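Local coordinates for protein SAM-dependent methyltransferase (Geobacter sulfurreducens, PDB 5BP7) that binds S-adenosyl-L-homocysteine, the demethylated product of the methyl donor S-adenosylmethionine, and probably catalyses methyl transfer, at residues G60-D65 with D125-A130; T86-S91 with T112-D117; G134-G139 with I159-P164. All coordinates share one frame; numbering follows the deposited sequence.

Contact 1 (G60-D65 with D125-A130); sequences GTRVLD and DKAGVA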
loop_
_atom_site.group_PDB
_atom_site.type_symbol
_atom_site.label_atom_id
_atom_site.label_comp_id
_atom_site.label_asym_id
_atom_site.label_seq_id
_atom_site.Cartn_x
_atom_site.Cartn_y
_atom_site.Cartn_z
ATOM N N GLY A 60 -3.990 -17.908 -13.667
ATOM C CA GLY A 60 -5.424 -17.871 -13.494
ATOM C C GLY A 60 -5.875 -17.670 -12.049
ATOM O O GLY A 60 -7.052 -17.598 -11.808
ATOM N N THR A 61 -4.958 -17.587 -11.084
ATOM C CA THR A 61 -5.316 -17.308 -9.680
ATOM C C THR A 61 -5.944 -15.921 -9.674
ATOM O O THR A 61 -5.434 -15.027 -10.319
ATOM C CB THR A 61 -4.070 -17.284 -8.759
ATOM O OG1 THR A 61 -3.494 -18.585 -8.696
ATOM C CG2 THR A 61 -4.410 -16.817 -7.363
ATOM N N ARG A 62 -7.037 -15.776 -8.942
ATOM C CA ARG A 62 -7.723 -14.506 -8.840
ATOM C C ARG A 62 -7.159 -13.707 -7.648
ATOM O O ARG A 62 -7.095 -14.217 -6.515
ATOM C CB ARG A 62 -9.244 -14.717 -8.679
ATOM C CG ARG A 62 -9.993 -13.417 -8.422
ATOM C CD ARG A 62 -11.499 -13.509 -8.453
ATOM N NE ARG A 62 -12.145 -12.432 -7.707
ATOM C CZ ARG A 62 -12.320 -11.175 -8.129
ATOM N NH1 ARG A 62 -11.881 -10.739 -9.323
ATOM N NH2 ARG A 62 -12.948 -10.324 -7.330
ATOM N N VAL A 63 -6.815 -12.451 -7.901
ATOM C CA VAL A 63 -6.340 -11.545 -6.863
ATOM C C VAL A 63 -7.307 -10.358 -6.682
ATOM O O VAL A 63 -7.580 -9.627 -7.638
ATOM C CB VAL A 63 -4.923 -10.976 -7.207
ATOM C CG1 VAL A 63 -4.421 -10.043 -6.098
ATOM C CG2 VAL A 63 -3.921 -12.092 -7.431
ATOM N N LEU A 64 -7.833 -10.179 -5.475
ATOM C CA LEU A 64 -8.595 -8.988 -5.109
ATOM C C LEU A 64 -7.673 -8.070 -4.334
ATOM O O LEU A 64 -7.048 -8.493 -3.340
ATOM C CB LEU A 64 -9.821 -9.322 -4.226
ATOM C CG LEU A 64 -10.628 -8.131 -3.658
ATOM C CD1 LEU A 64 -11.324 -7.393 -4.769
ATOM C CD2 LEU A 64 -11.657 -8.598 -2.636
ATOM N N ASP A 65 -7.617 -6.814 -4.751
ATOM C CA ASP A 65 -6.737 -5.816 -4.127
ATOM C C ASP A 65 -7.552 -4.595 -3.712
ATOM O O ASP A 65 -8.048 -3.868 -4.555
ATOM C CB ASP A 65 -5.614 -5.428 -5.103
ATOM C CG ASP A 65 -4.499 -4.603 -4.448
ATOM O OD1 ASP A 65 -4.390 -4.569 -3.185
ATOM O OD2 ASP A 65 -3.693 -3.982 -5.198
ATOM N N ASP A 125 -17.193 -13.112 -6.156
ATOM C CA ASP A 125 -16.152 -13.866 -6.804
ATOM C C ASP A 125 -14.966 -14.012 -5.841
ATOM O O ASP A 125 -14.147 -13.127 -5.747
ATOM C CB ASP A 125 -15.780 -13.090 -8.088
ATOM C CG ASP A 125 -14.814 -13.827 -8.955
ATOM O OD1 ASP A 125 -14.455 -15.003 -8.647
ATOM O OD2 ASP A 125 -14.386 -13.190 -9.944
ATOM N N LYS A 126 -14.865 -15.155 -5.157
ATOM C CA LYS A 126 -13.845 -15.335 -4.134
ATOM C C LYS A 126 -12.438 -15.395 -4.752
ATOM O O LYS A 126 -12.221 -15.955 -5.834
ATOM C CB LYS A 126 -14.087 -16.607 -3.284
ATOM C CG LYS A 126 -15.447 -16.752 -2.604
ATOM C CD LYS A 126 -15.723 -15.637 -1.636
ATOM C CE LYS A 126 -17.161 -15.653 -1.092
ATOM N NZ LYS A 126 -17.563 -14.252 -0.706
ATOM N N ALA A 127 -11.478 -14.879 -4.010
ATOM C CA ALA A 127 -10.116 -14.717 -4.511
ATOM C C ALA A 127 -9.146 -15.677 -3.829
ATOM O O ALA A 127 -9.253 -15.916 -2.630
ATOM C CB ALA A 127 -9.667 -13.288 -4.301
ATOM N N GLY A 128 -8.217 -16.222 -4.610
ATOM C CA GLY A 128 -7.085 -16.989 -4.081
ATOM C C GLY A 128 -6.073 -16.129 -3.321
ATOM O O GLY A 128 -5.393 -16.623 -2.431
ATOM N N VAL A 129 -6.010 -14.841 -3.658
ATOM C CA VAL A 129 -5.292 -13.849 -2.866
ATOM C C VAL A 129 -6.204 -12.648 -2.620
ATOM O O VAL A 129 -6.724 -12.071 -3.584
ATOM C CB VAL A 129 -4.024 -13.379 -3.590
ATOM C CG1 VAL A 129 -3.311 -12.313 -2.789
ATOM C CG2 VAL A 129 -3.096 -14.558 -3.837
ATOM N N ALA A 130 -6.435 -12.306 -1.347
ATOM C CA ALA A 130 -7.232 -11.146 -0.971
ATOM C C ALA A 130 -6.314 -10.184 -0.239
ATOM O O ALA A 130 -5.824 -10.496 0.867
ATOM C CB ALA A 130 -8.381 -11.547 -0.075
#

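Contact 2 (T86-S91 with T112-D117); sequences TGIDMS and TFIHGD. With SAH (S-adenosyl-L-homocysteine), chain D.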
loop_
_atom_site.group_PDB
_atom_site.type_symbol
_atom_site.label_atom_id
_atom_site.label_comp_id
_atom_site.label_asym_id
_atom_site.label_seq_id
_atom_site.Cartn_x
_atom_site.Cartn_y
_atom_site.Cartn_z
ATOM N N THR A 86 -9.049 -7.908 -9.653
ATOM C CA THR A 86 -9.778 -6.658 -9.494
ATOM C C THR A 86 -9.095 -5.797 -8.450
ATOM O O THR A 86 -8.827 -6.263 -7.339
ATOM C CB THR A 86 -11.216 -6.929 -9.016
ATOM O OG1 THR A 86 -11.837 -7.840 -9.926
ATOM C CG2 THR A 86 -12.028 -5.645 -8.978
ATOM N N GLY A 87 -8.859 -4.546 -8.800
ATOM C CA GLY A 87 -8.324 -3.562 -7.877
ATOM C C GLY A 87 -9.323 -2.436 -7.641
ATOM O O GLY A 87 -9.822 -1.855 -8.598
ATOM N N ILE A 88 -9.611 -2.118 -6.375
ATOM C CA ILE A 88 -10.527 -1.029 -6.043
ATOM C C ILE A 88 -9.748 0.064 -5.367
ATOM O O ILE A 88 -9.038 -0.189 -4.385
ATOM C CB ILE A 88 -11.680 -1.476 -5.144
ATOM C CG1 ILE A 88 -12.539 -2.480 -5.912
ATOM C CG2 ILE A 88 -12.576 -0.298 -4.760
ATOM C CD1 ILE A 88 -12.793 -3.735 -5.135
ATOM N N ASP A 89 -9.922 1.283 -5.874
ATOM C CA ASP A 89 -9.225 2.438 -5.337
ATOM C C ASP A 89 -10.048 3.718 -5.424
ATOM O O ASP A 89 -10.719 3.969 -6.408
ATOM C CB ASP A 89 -7.866 2.636 -5.999
ATOM C CG ASP A 89 -6.929 3.478 -5.132
ATOM O OD1 ASP A 89 -6.985 4.732 -5.198
ATOM O OD2 ASP A 89 -6.133 2.880 -4.359
HETATM N N MSE A 90 -9.967 4.505 -4.362
HETATM C CA MSE A 90 -10.755 5.713 -4.215
HETATM C C MSE A 90 -10.280 6.874 -5.059
HETATM O O MSE A 90 -11.044 7.823 -5.285
HETATM C CB MSE A 90 -10.705 6.101 -2.739
HETATM C CG MSE A 90 -11.794 7.091 -2.413
HETATM SE SE MSE A 90 -12.120 7.114 -0.473
HETATM C CE MSE A 90 -10.407 7.964 0.033
ATOM N N SER A 91 -9.032 6.830 -5.506
ATOM C CA SER A 91 -8.441 7.921 -6.303
ATOM C C SER A 91 -8.859 7.815 -7.749
ATOM O O SER A 91 -8.648 6.789 -8.381
ATOM C CB SER A 91 -6.907 7.894 -6.246
ATOM O OG SER A 91 -6.336 8.814 -7.157
ATOM N N THR A 112 -8.889 -5.785 -13.826
ATOM C CA THR A 112 -9.891 -4.734 -13.904
ATOM C C THR A 112 -9.692 -3.770 -12.749
ATOM O O THR A 112 -9.388 -4.189 -11.632
ATOM C CB THR A 112 -11.309 -5.327 -13.783
ATOM O OG1 THR A 112 -11.521 -6.215 -14.875
ATOM C CG2 THR A 112 -12.388 -4.255 -13.838
ATOM N N PHE A 113 -9.951 -2.493 -13.004
ATOM C CA PHE A 113 -9.812 -1.468 -11.977
ATOM C C PHE A 113 -11.086 -0.656 -11.830
ATOM O O PHE A 113 -11.612 -0.141 -12.808
ATOM C CB PHE A 113 -8.610 -0.584 -12.278
ATOM C CG PHE A 113 -7.318 -1.337 -12.257
ATOM C CD1 PHE A 113 -6.742 -1.714 -11.046
ATOM C CD2 PHE A 113 -6.701 -1.720 -13.439
ATOM C CE1 PHE A 113 -5.566 -2.447 -11.013
ATOM C CE2 PHE A 113 -5.521 -2.459 -13.408
ATOM C CZ PHE A 113 -4.945 -2.809 -12.192
ATOM N N ILE A 114 -11.575 -0.560 -10.598
ATOM C CA ILE A 114 -12.810 0.133 -10.302
ATOM C C ILE A 114 -12.472 1.326 -9.441
ATOM O O ILE A 114 -11.800 1.184 -8.423
ATOM C CB ILE A 114 -13.795 -0.768 -9.523
ATOM C CG1 ILE A 114 -14.202 -1.957 -10.383
ATOM C CG2 ILE A 114 -15.058 0.004 -9.118
ATOM C CD1 ILE A 114 -14.802 -3.083 -9.570
ATOM N N HIS A 115 -13.008 2.483 -9.814
ATOM C CA HIS A 115 -12.916 3.653 -8.972
ATOM C C HIS A 115 -14.002 3.617 -7.887
ATOM O O HIS A 115 -15.182 3.707 -8.181
ATOM C CB HIS A 115 -13.053 4.922 -9.783
ATOM C CG HIS A 115 -13.119 6.143 -8.938
ATOM N ND1 HIS A 115 -14.114 7.080 -9.070
ATOM C CD2 HIS A 115 -12.352 6.550 -7.905
ATOM C CE1 HIS A 115 -13.942 8.029 -8.172
ATOM N NE2 HIS A 115 -12.878 7.732 -7.453
ATOM N N GLY A 116 -13.599 3.477 -6.632
ATOM C CA GLY A 116 -14.567 3.327 -5.551
ATOM C C GLY A 116 -13.985 3.244 -4.153
ATOM O O GLY A 116 -12.776 3.130 -3.960
ATOM N N ASP A 117 -14.882 3.362 -3.174
ATOM C CA ASP A 117 -14.563 3.153 -1.771
ATOM C C ASP A 117 -14.598 1.664 -1.471
ATOM O O ASP A 117 -15.616 1.013 -1.677
ATOM C CB ASP A 117 -15.603 3.869 -0.905
ATOM C CG ASP A 117 -15.202 3.969 0.558
ATOM O OD1 ASP A 117 -14.423 3.150 1.089
ATOM O OD2 ASP A 117 -15.718 4.888 1.214
HETATM N N SAH D . -1.624 -0.856 -2.386
HETATM C CA SAH D . -1.301 0.346 -3.244
HETATM C CB SAH D . -1.759 1.683 -2.633
HETATM C CG SAH D . -1.366 2.014 -1.192
HETATM S SD SAH D . -1.586 3.745 -0.848
HETATM C C SAH D . 0.158 0.424 -3.598
HETATM O O SAH D . 0.982 -0.335 -3.080
HETATM O OXT SAH D . 0.565 1.249 -4.429
HETATM C "C5'" SAH D . -3.231 3.888 -0.126
HETATM C "C4'" SAH D . -4.278 3.837 -1.238
HETATM O "O4'" SAH D . -5.569 3.585 -0.693
HETATM C "C3'" SAH D . -4.383 5.121 -2.061
HETATM O "O3'" SAH D . -4.204 4.781 -3.438
HETATM C "C2'" SAH D . -5.781 5.660 -1.812
HETATM O "O2'" SAH D . -6.362 6.199 -2.995
HETATM C "C1'" SAH D . -6.495 4.389 -1.409
HETATM N N9 SAH D . -7.660 4.470 -0.519
HETATM C C8 SAH D . -7.794 5.176 0.646
HETATM N N7 SAH D . -8.964 4.974 1.212
HETATM C C5 SAH D . -9.616 4.072 0.375
HETATM C C6 SAH D . -10.889 3.465 0.412
HETATM N N6 SAH D . -11.774 3.709 1.403
HETATM N N1 SAH D . -11.241 2.612 -0.585
HETATM C C2 SAH D . -10.361 2.377 -1.578
HETATM N N3 SAH D . -9.136 2.903 -1.716
HETATM C C4 SAH D . -8.814 3.754 -0.694
#

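Contact 3 (G134-G139 with I159-P164); sequences GATWIG and ILIGEP. With SAH (S-adenosyl-L-homocysteine), chain D.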
loop_
_atom_site.group_PDB
_atom_site.type_symbol
_atom_site.label_atom_id
_atom_site.label_comp_id
_atom_site.label_asym_id
_atom_site.label_seq_id
_atom_site.Cartn_x
_atom_site.Cartn_y
_atom_site.Cartn_z
ATOM N N GLY A 134 -1.199 -1.565 2.519
ATOM C CA GLY A 134 -0.957 -0.192 2.955
ATOM C C GLY A 134 -2.196 0.683 3.063
ATOM O O GLY A 134 -2.077 1.905 3.076
ATOM N N ALA A 135 -3.376 0.086 3.203
ATOM C CA ALA A 135 -4.584 0.866 3.435
ATOM C C ALA A 135 -5.495 0.212 4.481
ATOM O O ALA A 135 -6.691 0.096 4.261
ATOM C CB ALA A 135 -5.313 1.067 2.116
ATOM N N THR A 136 -4.936 -0.165 5.633
ATOM C CA THR A 136 -5.676 -0.928 6.637
ATOM C C THR A 136 -6.721 -0.149 7.425
ATOM O O THR A 136 -7.489 -0.741 8.177
ATOM C CB THR A 136 -4.735 -1.660 7.622
ATOM O OG1 THR A 136 -3.866 -0.716 8.282
ATOM C CG2 THR A 136 -3.923 -2.706 6.865
ATOM N N TRP A 137 -6.754 1.162 7.264
ATOM C CA TRP A 137 -7.871 1.954 7.741
ATOM C C TRP A 137 -9.186 1.575 7.071
ATOM O O TRP A 137 -10.236 1.736 7.666
ATOM C CB TRP A 137 -7.614 3.455 7.566
ATOM C CG TRP A 137 -7.333 3.868 6.169
ATOM C CD1 TRP A 137 -8.252 4.169 5.196
ATOM C CD2 TRP A 137 -6.038 4.018 5.560
ATOM N NE1 TRP A 137 -7.603 4.512 4.024
ATOM C CE2 TRP A 137 -6.246 4.425 4.223
ATOM C CE3 TRP A 137 -4.722 3.857 6.021
ATOM C CZ2 TRP A 137 -5.172 4.692 3.337
ATOM C CZ3 TRP A 137 -3.653 4.127 5.143
ATOM C CH2 TRP A 137 -3.888 4.535 3.818
ATOM N N ILE A 138 -9.126 1.051 5.846
ATOM C CA ILE A 138 -10.309 0.579 5.114
ATOM C C ILE A 138 -11.194 -0.347 5.979
ATOM O O ILE A 138 -12.424 -0.251 5.933
ATOM C CB ILE A 138 -9.891 -0.106 3.780
ATOM C CG1 ILE A 138 -9.459 0.957 2.769
ATOM C CG2 ILE A 138 -11.021 -0.930 3.159
ATOM C CD1 ILE A 138 -8.716 0.405 1.563
ATOM N N GLY A 139 -10.567 -1.241 6.740
ATOM C CA GLY A 139 -11.283 -2.117 7.676
ATOM C C GLY A 139 -11.213 -1.694 9.131
ATOM O O GLY A 139 -11.503 -2.505 10.022
ATOM N N ILE A 159 -4.296 -14.242 2.499
ATOM C CA ILE A 159 -4.546 -12.824 2.782
ATOM C C ILE A 159 -3.217 -12.080 2.802
ATOM O O ILE A 159 -2.255 -12.549 3.417
ATOM C CB ILE A 159 -5.319 -12.631 4.114
ATOM C CG1 ILE A 159 -6.749 -13.147 3.936
ATOM C CG2 ILE A 159 -5.357 -11.162 4.527
ATOM C CD1 ILE A 159 -7.567 -13.264 5.201
ATOM N N LEU A 160 -3.176 -10.926 2.136
ATOM C CA LEU A 160 -2.030 -10.029 2.186
ATOM C C LEU A 160 -2.372 -8.758 2.916
ATOM O O LEU A 160 -3.362 -8.094 2.595
ATOM C CB LEU A 160 -1.547 -9.619 0.803
ATOM C CG LEU A 160 -0.933 -10.635 -0.118
ATOM C CD1 LEU A 160 -0.484 -9.910 -1.402
ATOM C CD2 LEU A 160 0.211 -11.356 0.562
ATOM N N ILE A 161 -1.561 -8.449 3.919
ATOM C CA ILE A 161 -1.682 -7.222 4.713
ATOM C C ILE A 161 -0.358 -6.464 4.636
ATOM O O ILE A 161 0.697 -6.989 5.005
ATOM C CB ILE A 161 -2.012 -7.527 6.184
ATOM C CG1 ILE A 161 -3.423 -8.102 6.330
ATOM C CG2 ILE A 161 -1.877 -6.291 7.054
ATOM C CD1 ILE A 161 -4.568 -7.131 6.067
ATOM N N GLY A 162 -0.440 -5.212 4.201
ATOM C CA GLY A 162 0.697 -4.292 4.188
ATOM C C GLY A 162 0.505 -3.264 5.272
ATOM O O GLY A 162 -0.541 -2.613 5.322
ATOM N N GLU A 163 1.487 -3.148 6.178
ATOM C CA GLU A 163 1.290 -2.426 7.435
ATOM C C GLU A 163 2.621 -1.946 7.970
ATOM O O GLU A 163 3.614 -2.660 7.865
ATOM C CB GLU A 163 0.617 -3.344 8.477
ATOM C CG GLU A 163 0.344 -2.774 9.871
ATOM C CD GLU A 163 -0.810 -1.770 9.955
ATOM O OE1 GLU A 163 -1.507 -1.526 8.939
ATOM O OE2 GLU A 163 -1.007 -1.201 11.056
ATOM N N PRO A 164 2.629 -0.749 8.586
ATOM C CA PRO A 164 3.838 -0.337 9.252
ATOM C C PRO A 164 4.073 -1.078 10.572
ATOM O O PRO A 164 3.149 -1.626 11.160
ATOM C CB PRO A 164 3.617 1.162 9.497
ATOM C CG PRO A 164 2.370 1.555 8.815
ATOM C CD PRO A 164 1.583 0.296 8.680
HETATM N N SAH D . -1.624 -0.856 -2.386
HETATM C CA SAH D . -1.301 0.346 -3.244
HETATM C CB SAH D . -1.759 1.683 -2.633
HETATM C CG SAH D . -1.366 2.014 -1.192
HETATM S SD SAH D . -1.586 3.745 -0.848
HETATM C C SAH D . 0.158 0.424 -3.598
HETATM O O SAH D . 0.982 -0.335 -3.080
HETATM O OXT SAH D . 0.565 1.249 -4.429
HETATM C "C5'" SAH D . -3.231 3.888 -0.126
HETATM C "C4'" SAH D . -4.278 3.837 -1.238
HETATM O "O4'" SAH D . -5.569 3.585 -0.693
HETATM C "C3'" SAH D . -4.383 5.121 -2.061
HETATM O "O3'" SAH D . -4.204 4.781 -3.438
HETATM C "C2'" SAH D . -5.781 5.660 -1.812
HETATM O "O2'" SAH D . -6.362 6.199 -2.995
HETATM C "C1'" SAH D . -6.495 4.389 -1.409
HETATM N N9 SAH D . -7.660 4.470 -0.519
HETATM C C8 SAH D . -7.794 5.176 0.646
HETATM N N7 SAH D . -8.964 4.974 1.212
HETATM C C5 SAH D . -9.616 4.072 0.375
HETATM C C6 SAH D . -10.889 3.465 0.412
HETATM N N6 SAH D . -11.774 3.709 1.403
HETATM N N1 SAH D . -11.241 2.612 -0.585
HETATM C C2 SAH D . -10.361 2.377 -1.578
HETATM N N3 SAH D . -9.136 2.903 -1.716
HETATM C C4 SAH D . -8.814 3.754 -0.694
HETATM O O HOH W 1 -1.619 -0.112 6.223
#

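Contact 1 (G60-D65 with D125-A130)
Arg62 and Asp125 meet where the strands 62-66 and 127-133 begin, and the arginine side chain can be followed atom by atom across the gap. Its CB leaves the strand beside the partner rather than at it, but CG lies anti to the backbone N (chi1 174°) and the chain stays extended as far as NE, which carries the far end over to the 125-130 segment. CG rests 4.1 Å from CB of Ala127. CD comes next, at 3.3 Å from OD2 of Asp125, alongside the carboxylate. NE then donates a hydrogen bond of 2.9 Å to the backbone O of Asp125, approaching from well above the carbonyl plane and along a bent path. The carboxylate of Asp125 stacks on one face of the guanidinium, the two planes only 12° apart. OD2 therefore forms a salt bridge with NE by charge alone, since no N-H points at it. At the tip, NH1 donates to Thr86 OG1 on the next strand, and NH2 makes a weak bond to Ser123 OG.

Beyond the arginine the backbones pair in parallel. Val129 N donates to Arg62 O at 3.1 Å, and Leu64 N to Val129 O at 2.9 Å. Val63 and Val129 lie side by side on one face of the sheet, with CG2 of Val63 4.1 Å from CB of Val129, and helix 72-81 packs on Val63 there. On the other face CB of Leu64 meets CB of Ala127 at 4.0 Å, with Tyr121 also touching the leucine. The chain turns a corner at Gly128 and Val129, just where this pairing starts. Such pairing of the first and fourth strands, side by side at the middle of the sheet, is characteristic of the Rossmann-like fold of class I methyltransferases.

Contact 2 (T86-S91 with T112-D117)
Strands 86-89 and 112-115 run parallel, 4.8 Å apart at closest approach and 20° from exact alignment, joined by regular backbone bonds such as Ile114 N to Gly87 O at 3.0 Å. On one face Ile88 and Ile114 lie side by side, CG1 of the first against CB of the second, while CD1 of Ile114 reaches CG2 of Thr86. On the other face CD1 of the Phe113 ring lies 4.0 Å from CA of Gly87; helices 72-81 and 92-104 also touch the ring. The pair belongs to a beta-alpha-beta unit, with helix 92-104 as the crossover, and the SAH site lies at the C-terminal ends of the two strands, as in Rossmann-like methyltransferases. There Asp89 grips the ribose with both carboxylate oxygens: OD1 accepts from O2' of SAH at 2.7 Å and OD2 from O3' at 2.9 Å. OD1 also takes the N-H of Ser91, forming an Asx turn, and OD2 that of Gly69, so the backbone fixes the carboxylate's rotation. CB, SE and CE of selenomethionine Met90 lie against the adenine, CE 3.5 Å from N7 of SAH. OD1 of Asp117, from the other segment, accepts a hydrogen bond from N6 of SAH at 2.7 Å. His115, its CG anti to the backbone N (chi1 173°), swings its ring back across the strand end, and NE2 donates in the ring plane to Met90 O at 2.8 Å, from above that carbonyl's plane.

Contact 3 (G134-G139 with I159-P164)
Thr136 and Glu163 cross at about a right angle where the loop after the fourth strand of the Rossmann-like sheet passes the strand that follows in it. The threonine hydroxyl sits between its own backbone N and carbonyl carbon (chi1 58°), the crowded position, which directs it at the glutamate. Glu163 bends at chi2 (74°) and brings its carboxylate round to meet it. OG1 donates to OE1 of Glu163 at 2.6 Å, on the syn side and only 17° out of the carboxylate plane. The methyl CG2 touches OE1 too, and lies 4.1 Å from CG2 of Ile161 and near Gly162 O; Thr145 of helix 142-150 touches the same threonine.

The backbones meet at two glycines, their CA atoms 4.6 Å apart: Gly134 N reaches Gly162 O in a weak, bent hydrogen bond.

Away from the strand the loop faces SAH. CB of Ala135 lies near the ribose, Ile138 packs on the adenine, and the indole of Trp137 presents its edge to the base, NE1 3.2 Å from N7. Between loop and strand a water donates to Gly162 O at 2.9 Å and to OE1 of Glu163 at 3.1 Å.

In the fold
All three contacts reach one mixed sheet, ordered 111-115, 84-89, 62-66, 127-133, 157-166, 261-270, 202-209, although segment 134-139 of contact 3 is the loop after strand 127-133; their centres lie about 15 to 16 Å apart. Along the chain, contact 2 falls between the two segments of contact 1, and contact 3 opens after contact 1 has closed. Contacts 1 and 2 join through the neighbouring strands 62-66 and 84-89, where Asp65 N probably bonds to Thr86 O; contacts 1 and 3 join through 127-133 and 157-166. Contacts 2 and 3 do not touch, yet both reach SAH, so strand ends and a loop from separate parts of the fold share one cofactor pocket.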